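Local structure of extracellular solute-binding protein, family 1 (Trichodesmium erythraeum IMS101, 6G7N) at residues A[67-81]-A[88-100]. The protein binds ferric iron and probably delivers it to an ABC transporter as the extracellular solute-binding component. Sequence-based numbering, arbitrary orientation. Where two conformers were deposited one is given.
Sequences QEAGILQPISSSTLN and LRSPEKLWFGFSK
Gln67 meets Trp95 at the edge of the indole, within one lobe of this periplasmic-binding-protein-type fold. Trp95 NE1 donates to Gln67 OE1 at 2.9 Å. The acceptor lies 18° out of the indole plane, while the donor sits in the carbonyl plane of the amide. The two planes are turned 42° apart. A water also donates to Gln67 OE1 and binds Ser90 OG, so two donors grip the amide oxygen. Ser90 CB lies over one face of the indole, and its OG accepts from Glu92 N in an ST turn. A leucine in place of Gln67 would probably leave Trp95 NE1 without this acceptor and break the water link to Ser90.

Leu94 lies between Gln67 and Pro74. Leu94 CD1 lies against Gln67 CD at 3.8 Å, with the two side chains crossing at about a right angle. Its CD2 branch runs alongside the Pro74 ring. Leu72 CD1 comes to the edge of Trp95, at 3.8 Å from CD1 of that ring. A second water donates to both Gln73 O and Leu94 O. Beside it, Ile75 N donates to Lys93 O at 3.0 Å, joining the chain after strand 72-73 to the last residue of the type I turn Ser90-Lys93. Strands 72-73 and 96-108 both pair with strand 231-239.

Further along, Phe96 CG is anti to its carbonyl carbon (chi1 -57°), which turns one ring face to helix 78-83. Leu80 CD1 stands over that face in a CH-pi contact, 3.9 Å from the centroid of the Phe96 ring. Asn81 CB lies over one face of the Arg89 guanidinium. Arg89 NE donates to Ile84 O, while NH1 reaches Asn81 O in a weak hydrogen bond of 2.9 Å.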
# COMPACT_ATOMS: atom_id res chain seq x y z
N GLN A 67 -9.74 9.19 -8.69
CA GLN A 67 -11.14 9.56 -8.52
C GLN A 67 -11.36 11.07 -8.71
O GLN A 67 -12.29 11.49 -9.40
CB GLN A 67 -11.66 9.03 -7.19
CG GLN A 67 -12.22 10.01 -6.25
CD GLN A 67 -12.64 9.42 -4.94
OE1 GLN A 67 -12.23 8.36 -4.51
NE2 GLN A 67 -13.46 10.15 -4.26
N GLU A 68 -10.48 11.85 -8.11
CA GLU A 68 -10.59 13.32 -8.24
C GLU A 68 -10.32 13.85 -9.67
O GLU A 68 -10.86 14.88 -10.07
CB GLU A 68 -9.69 14.02 -7.23
CG GLU A 68 -10.09 13.78 -5.78
CD GLU A 68 -11.49 14.25 -5.41
OE1 GLU A 68 -11.69 15.47 -5.32
OE2 GLU A 68 -12.38 13.39 -5.17
N ALA A 69 -9.50 13.11 -10.41
CA ALA A 69 -9.26 13.43 -11.81
C ALA A 69 -10.48 13.11 -12.70
O ALA A 69 -10.48 13.47 -13.87
CB ALA A 69 -8.02 12.70 -12.31
N GLY A 70 -11.48 12.40 -12.17
CA GLY A 70 -12.70 12.09 -12.90
C GLY A 70 -12.54 10.94 -13.84
O GLY A 70 -13.35 10.80 -14.75
N ILE A 71 -11.53 10.08 -13.65
CA ILE A 71 -11.29 9.01 -14.62
C ILE A 71 -11.95 7.68 -14.28
O ILE A 71 -11.75 6.70 -15.02
CB ILE A 71 -9.80 8.80 -14.91
CG1 ILE A 71 -9.04 8.28 -13.69
CG2 ILE A 71 -9.19 10.09 -15.46
CD1 ILE A 71 -7.73 7.60 -14.03
N LEU A 72 -12.72 7.62 -13.18
CA LEU A 72 -13.35 6.37 -12.75
C LEU A 72 -14.87 6.48 -12.77
O LEU A 72 -15.41 7.56 -12.70
CB LEU A 72 -12.88 6.02 -11.33
CG LEU A 72 -11.36 5.83 -11.16
CD1 LEU A 72 -10.99 5.64 -9.69
CD2 LEU A 72 -10.82 4.70 -11.99
N GLN A 73 -15.55 5.35 -12.87
CA GLN A 73 -17.00 5.29 -12.74
C GLN A 73 -17.39 4.31 -11.64
O GLN A 73 -16.72 3.31 -11.43
CB GLN A 73 -17.70 4.92 -14.05
CG GLN A 73 -17.33 3.55 -14.62
CD GLN A 73 -18.18 3.19 -15.83
OE1 GLN A 73 -19.39 3.05 -15.73
NE2 GLN A 73 -17.52 3.02 -16.99
N PRO A 74 -18.51 4.60 -10.95
CA PRO A 74 -18.88 3.74 -9.82
C PRO A 74 -19.46 2.40 -10.26
O PRO A 74 -20.21 2.35 -11.23
CB PRO A 74 -19.93 4.57 -9.08
CG PRO A 74 -20.54 5.42 -10.16
CD PRO A 74 -19.39 5.77 -11.07
N ILE A 75 -19.15 1.35 -9.53
CA ILE A 75 -19.60 0.00 -9.81
C ILE A 75 -20.27 -0.59 -8.59
O ILE A 75 -19.68 -0.60 -7.52
CB ILE A 75 -18.38 -0.88 -10.22
CG1 ILE A 75 -17.67 -0.34 -11.44
CG2 ILE A 75 -18.82 -2.34 -10.41
CD1 ILE A 75 -18.48 -0.29 -12.69
N SER A 76 -21.48 -1.13 -8.79
CA SER A 76 -22.22 -1.80 -7.73
C SER A 76 -22.29 -3.29 -8.04
O SER A 76 -23.02 -3.71 -8.93
CB SER A 76 -23.62 -1.19 -7.58
OG SER A 76 -23.49 0.13 -7.05
N SER A 77 -21.54 -4.07 -7.28
CA SER A 77 -21.43 -5.53 -7.45
C SER A 77 -21.55 -6.20 -6.11
O SER A 77 -20.76 -5.92 -5.21
CB SER A 77 -20.06 -5.85 -8.07
OG SER A 77 -19.72 -7.22 -7.90
N SER A 78 -22.49 -7.12 -5.98
CA SER A 78 -22.61 -7.93 -4.77
C SER A 78 -21.30 -8.68 -4.49
O SER A 78 -20.90 -8.80 -3.34
CB SER A 78 -23.75 -8.93 -4.92
OG SER A 78 -23.84 -9.85 -3.86
N THR A 79 -20.68 -9.22 -5.54
CA THR A 79 -19.44 -9.93 -5.36
C THR A 79 -18.32 -9.04 -4.80
O THR A 79 -17.66 -9.39 -3.82
CB THR A 79 -19.01 -10.59 -6.69
OG1 THR A 79 -19.99 -11.58 -7.01
CG2 THR A 79 -17.67 -11.22 -6.63
N LEU A 80 -18.12 -7.87 -5.40
CA LEU A 80 -17.08 -6.98 -4.89
C LEU A 80 -17.38 -6.54 -3.46
O LEU A 80 -16.49 -6.52 -2.61
CB LEU A 80 -16.90 -5.74 -5.76
CG LEU A 80 -16.44 -5.99 -7.19
CD1 LEU A 80 -16.29 -4.68 -7.94
CD2 LEU A 80 -15.16 -6.77 -7.26
N ASN A 81 -18.63 -6.16 -3.19
CA ASN A 81 -18.92 -5.61 -1.89
C ASN A 81 -18.87 -6.66 -0.80
O ASN A 81 -18.44 -6.39 0.33
CB ASN A 81 -20.23 -4.87 -1.87
CG ASN A 81 -20.25 -3.64 -2.75
OD1 ASN A 81 -19.22 -3.07 -3.11
ND2 ASN A 81 -21.46 -3.22 -3.10
N LEU A 88 -11.56 -1.35 2.80
CA LEU A 88 -10.60 -1.46 1.73
C LEU A 88 -11.20 -1.12 0.36
O LEU A 88 -10.58 -1.42 -0.67
CB LEU A 88 -9.97 -2.86 1.71
CG LEU A 88 -9.30 -3.29 3.02
CD1 LEU A 88 -8.69 -4.67 2.86
CD2 LEU A 88 -8.24 -2.30 3.49
N ARG A 89 -12.38 -0.48 0.33
CA ARG A 89 -12.97 -0.04 -0.93
C ARG A 89 -13.54 1.37 -0.75
O ARG A 89 -13.91 1.81 0.34
CB ARG A 89 -14.02 -1.04 -1.45
CG ARG A 89 -15.00 -1.57 -0.42
CD ARG A 89 -16.05 -2.51 -1.05
NE ARG A 89 -16.77 -3.31 -0.05
CZ ARG A 89 -17.81 -2.90 0.66
NH1 ARG A 89 -18.39 -3.76 1.51
NH2 ARG A 89 -18.27 -1.65 0.56
N SER A 90 -13.61 2.09 -1.88
CA SER A 90 -14.13 3.45 -1.88
C SER A 90 -15.57 3.46 -1.36
O SER A 90 -16.41 2.74 -1.91
CB SER A 90 -14.21 3.92 -3.32
OG SER A 90 -14.92 5.14 -3.47
N PRO A 91 -15.92 4.37 -0.44
CA PRO A 91 -17.33 4.52 -0.05
C PRO A 91 -18.26 4.85 -1.21
O PRO A 91 -19.45 4.53 -1.15
CB PRO A 91 -17.29 5.67 0.97
CG PRO A 91 -15.93 5.51 1.58
CD PRO A 91 -15.04 5.19 0.42
N GLU A 92 -17.71 5.45 -2.27
CA GLU A 92 -18.49 5.83 -3.47
C GLU A 92 -18.39 4.78 -4.57
O GLU A 92 -18.88 5.02 -5.69
CB GLU A 92 -18.02 7.19 -3.99
CG GLU A 92 -18.25 8.35 -3.03
CD GLU A 92 -17.64 9.65 -3.55
OE1 GLU A 92 -18.27 10.30 -4.41
OE2 GLU A 92 -16.53 10.02 -3.10
N LYS A 93 -17.73 3.66 -4.31
CA LYS A 93 -17.68 2.54 -5.26
C LYS A 93 -16.88 2.84 -6.51
O LYS A 93 -17.06 2.21 -7.55
CB LYS A 93 -19.06 1.97 -5.58
CG LYS A 93 -19.94 1.71 -4.37
CD LYS A 93 -19.39 0.61 -3.44
CE LYS A 93 -20.32 0.32 -2.26
NZ LYS A 93 -20.38 1.46 -1.31
N LEU A 94 -15.94 3.76 -6.39
CA LEU A 94 -15.09 4.16 -7.51
C LEU A 94 -13.85 3.30 -7.70
O LEU A 94 -13.30 3.24 -8.81
CB LEU A 94 -14.71 5.63 -7.38
CG LEU A 94 -15.88 6.60 -7.55
CD1 LEU A 94 -15.49 7.97 -7.04
CD2 LEU A 94 -16.33 6.68 -9.01
N TRP A 95 -13.40 2.64 -6.63
CA TRP A 95 -12.22 1.81 -6.68
C TRP A 95 -12.29 0.85 -5.50
O TRP A 95 -13.05 1.05 -4.55
CB TRP A 95 -10.91 2.64 -6.69
CG TRP A 95 -10.85 3.73 -5.67
CD1 TRP A 95 -11.09 5.05 -5.93
CD2 TRP A 95 -10.57 3.63 -4.27
NE1 TRP A 95 -10.98 5.79 -4.78
CE2 TRP A 95 -10.69 4.94 -3.74
CE3 TRP A 95 -10.28 2.56 -3.39
CZ2 TRP A 95 -10.53 5.20 -2.40
CZ3 TRP A 95 -10.13 2.83 -2.06
CH2 TRP A 95 -10.25 4.13 -1.56
N PHE A 96 -11.44 -0.16 -5.59
CA PHE A 96 -11.52 -1.34 -4.72
C PHE A 96 -10.12 -1.87 -4.48
O PHE A 96 -9.32 -1.96 -5.40
CB PHE A 96 -12.34 -2.44 -5.42
CG PHE A 96 -13.74 -2.01 -5.80
CD1 PHE A 96 -13.96 -1.32 -7.01
CD2 PHE A 96 -14.82 -2.18 -4.94
CE1 PHE A 96 -15.21 -0.85 -7.34
CE2 PHE A 96 -16.07 -1.68 -5.28
CZ PHE A 96 -16.25 -1.02 -6.47
N GLY A 97 -9.85 -2.31 -3.24
CA GLY A 97 -8.62 -3.03 -2.97
C GLY A 97 -8.68 -4.50 -3.33
O GLY A 97 -9.66 -5.15 -3.06
N PHE A 98 -7.56 -4.98 -3.88
CA PHE A 98 -7.41 -6.39 -4.25
C PHE A 98 -6.27 -7.10 -3.55
O PHE A 98 -6.30 -8.32 -3.45
CB PHE A 98 -7.32 -6.56 -5.76
CG PHE A 98 -8.58 -6.08 -6.46
CD1 PHE A 98 -9.72 -6.85 -6.46
CD2 PHE A 98 -8.63 -4.85 -7.07
CE1 PHE A 98 -10.89 -6.39 -7.05
CE2 PHE A 98 -9.80 -4.37 -7.64
CZ PHE A 98 -10.93 -5.15 -7.64
N SER A 99 -5.28 -6.37 -3.02
CA SER A 99 -4.31 -6.93 -2.06
C SER A 99 -4.02 -5.83 -1.04
O SER A 99 -4.30 -4.66 -1.28
CB SER A 99 -3.06 -7.53 -2.70
OG SER A 99 -2.25 -6.55 -3.29
N LYS A 100 -3.45 -6.25 0.08
CA LYS A 100 -3.25 -5.40 1.24
C LYS A 100 -1.80 -5.44 1.69
O LYS A 100 -1.16 -6.49 1.72
CB LYS A 100 -4.18 -5.93 2.39
CG LYS A 100 -4.09 -5.35 3.76
CD LYS A 100 -5.17 -6.03 4.58
CE LYS A 100 -5.00 -7.50 4.97
NZ LYS A 100 -6.01 -7.88 5.99
O HOH W 1 -13.48 7.11 -2.42
O HOH W 2 -14.76 1.48 -10.49